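Local atomic coordinates of esterase D (Lactobacillus rhamnosus, PDB entry 3DKR), a protein that probably hydrolyses carboxylic esters, as an alpha/beta hydrolase with a catalytic triad. Residues F218-D222 / A236-D240. Sequence-based numbering, arbitrary orientation. Where two conformers were deposited one is given.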
loop_
_atom_site.group_PDB
_atom_site.type_symbol
_atom_site.label_atom_id
_atom_site.label_comp_id
_atom_site.label_asym_id
_atom_site.label_seq_id
_atom_site.Cartn_x
_atom_site.Cartn_y
_atom_site.Cartn_z
ATOM N N PHE A 218 -13.155 -3.984 -9.529
ATOM C CA PHE A 218 -13.422 -4.120 -8.093
ATOM C C PHE A 218 -13.490 -5.581 -7.649
ATOM O O PHE A 218 -14.245 -6.385 -8.222
ATOM C CB PHE A 218 -14.741 -3.412 -7.763
ATOM C CG PHE A 218 -15.062 -3.331 -6.276
ATOM C CD1 PHE A 218 -14.782 -2.171 -5.569
ATOM C CD2 PHE A 218 -15.673 -4.378 -5.604
ATOM C CE1 PHE A 218 -15.082 -2.072 -4.229
ATOM C CE2 PHE A 218 -15.969 -4.291 -4.244
ATOM C CZ PHE A 218 -15.672 -3.129 -3.556
ATOM N N HIS A 219 -12.741 -5.913 -6.601
ATOM C CA HIS A 219 -12.667 -7.283 -6.094
ATOM C C HIS A 219 -12.770 -7.347 -4.584
ATOM O O HIS A 219 -12.064 -6.621 -3.884
ATOM C CB HIS A 219 -11.371 -7.931 -6.545
ATOM C CG HIS A 219 -11.285 -8.073 -8.021
ATOM N ND1 HIS A 219 -11.802 -9.166 -8.685
ATOM C CD2 HIS A 219 -10.793 -7.246 -8.972
ATOM C CE1 HIS A 219 -11.615 -9.009 -9.983
ATOM N NE2 HIS A 219 -11.002 -7.856 -10.184
ATOM N N TRP A 220 -13.681 -8.202 -4.109
ATOM C CA TRP A 220 -13.919 -8.448 -2.683
ATOM C C TRP A 220 -13.385 -9.831 -2.346
ATOM O O TRP A 220 -13.703 -10.793 -3.062
ATOM C CB TRP A 220 -15.425 -8.386 -2.392
ATOM C CG TRP A 220 -15.753 -8.221 -0.939
ATOM C CD1 TRP A 220 -16.135 -9.190 -0.059
ATOM C CD2 TRP A 220 -15.738 -6.996 -0.209
ATOM N NE1 TRP A 220 -16.336 -8.640 1.197
ATOM C CE2 TRP A 220 -16.093 -7.293 1.127
ATOM C CE3 TRP A 220 -15.425 -5.684 -0.545
ATOM C CZ2 TRP A 220 -16.176 -6.301 2.114
ATOM C CZ3 TRP A 220 -15.511 -4.711 0.422
ATOM C CH2 TRP A 220 -15.880 -5.016 1.732
ATOM N N TYR A 221 -12.582 -9.940 -1.281
ATOM C CA TYR A 221 -11.929 -11.200 -0.893
ATOM C C TYR A 221 -12.639 -11.692 0.360
ATOM O O TYR A 221 -12.259 -11.385 1.483
ATOM C CB TYR A 221 -10.402 -11.000 -0.757
ATOM C CG TYR A 221 -9.847 -10.620 -2.111
ATOM C CD1 TYR A 221 -9.585 -11.586 -3.079
ATOM C CD2 TYR A 221 -9.670 -9.284 -2.451
ATOM C CE1 TYR A 221 -9.139 -11.225 -4.357
ATOM C CE2 TYR A 221 -9.223 -8.907 -3.712
ATOM C CZ TYR A 221 -8.981 -9.879 -4.666
ATOM O OH TYR A 221 -8.538 -9.481 -5.905
ATOM N N ASP A 222 -13.667 -12.504 0.123
ATOM C CA ASP A 222 -14.732 -12.793 1.094
ATOM C C ASP A 222 -14.320 -13.039 2.543
ATOM O O ASP A 222 -14.776 -12.356 3.467
ATOM C CB ASP A 222 -15.621 -13.959 0.603
ATOM C CG ASP A 222 -14.830 -15.162 0.067
ATOM O OD1 ASP A 222 -13.605 -15.295 0.321
ATOM O OD2 ASP A 222 -15.463 -15.998 -0.621
ATOM N N ALA A 236 -5.661 -15.527 -5.377
ATOM C CA ALA A 236 -6.756 -14.892 -6.089
ATOM C C ALA A 236 -6.406 -13.460 -6.437
ATOM O O ALA A 236 -6.681 -12.999 -7.538
ATOM C CB ALA A 236 -8.017 -14.930 -5.260
ATOM N N LEU A 237 -5.829 -12.744 -5.475
ATOM C CA LEU A 237 -5.480 -11.346 -5.701
ATOM C C LEU A 237 -4.480 -11.234 -6.845
ATOM O O LEU A 237 -4.630 -10.394 -7.743
ATOM C CB LEU A 237 -4.888 -10.743 -4.430
ATOM C CG LEU A 237 -4.387 -9.308 -4.593
ATOM C CD1 LEU A 237 -5.555 -8.325 -4.844
ATOM C CD2 LEU A 237 -3.572 -8.906 -3.370
ATOM N N GLU A 238 -3.460 -12.078 -6.806
ATOM C CA GLU A 238 -2.424 -12.093 -7.851
ATOM C C GLU A 238 -3.044 -12.321 -9.224
ATOM O O GLU A 238 -2.786 -11.586 -10.161
ATOM C CB GLU A 238 -1.377 -13.155 -7.527
ATOM C CG GLU A 238 -0.546 -12.786 -6.294
ATOM C CD GLU A 238 0.080 -13.953 -5.564
ATOM O OE1 GLU A 238 0.058 -15.112 -6.069
ATOM O OE2 GLU A 238 0.601 -13.702 -4.452
ATOM N N GLU A 239 -3.908 -13.325 -9.329
ATOM C CA GLU A 239 -4.606 -13.572 -10.593
ATOM C C GLU A 239 -5.418 -12.358 -11.053
ATOM O O GLU A 239 -5.380 -11.980 -12.229
ATOM C CB GLU A 239 -5.494 -14.805 -10.481
ATOM C CG GLU A 239 -4.708 -16.083 -10.187
ATOM N N ASP A 240 -6.130 -11.724 -10.121
ATOM C CA ASP A 240 -6.966 -10.564 -10.455
ATOM C C ASP A 240 -6.120 -9.375 -10.923
ATOM O O ASP A 240 -6.460 -8.689 -11.890
ATOM C CB ASP A 240 -7.819 -10.156 -9.253
ATOM C CG ASP A 240 -8.858 -11.211 -8.872
ATOM O OD1 ASP A 240 -9.235 -12.041 -9.753
ATOM O OD2 ASP A 240 -9.315 -11.201 -7.707
HETATM O O HOH W 1 -9.078 -8.413 -12.682
#
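Tyr221 reaches from the edge strand toward helix 236-240 and ends in a short hydrogen bond, its OH donating to OD2 of Asp240 at 2.6 Å. OD2 accepts with its anti lone pair, the one turned away from the other oxygen, and lies near the plane of the phenol ring at its edge. Tyrosine suits this buried place because its ring packs on apolar Leu237 and Ala236 while its hydroxyl extends to the carboxylate: CD1 of Leu237 lies 3.8 Å from Tyr221 CZ, the two side chains crossing at about a right angle, and the methyl of Ala236 meets Tyr221 CE1 at the ring edge. Aspartate is short enough to accept this bond and also cover His219, two residues back along the strand and therefore on the same side of the sheet. With CG of Asp240 beside its own backbone N (chi1 -66°), the carboxylate stacks on the imidazole, planes 18° apart, offset toward the rim, while CB stands almost over the ring centroid at 4.0 Å in a CH-pi contact. Histidine offers that flat face and, at NE2, a nitrogen for a water that donates to the backbone O of Asp240 at 2.7 Å. Phe188 of the adjoining strand 187-192 touches Tyr221 and Leu237 and meets the His219 ring. Strand 218-221 and helix 236-240 run nearly antiparallel, at 172°. They are the last strand and C-terminal helix of an alpha/beta-hydrolase fold, with the Tyr221 side chain about 9 Å from that of Asp195 and about 10 Å from that of His226, the predicted charge-relay residues.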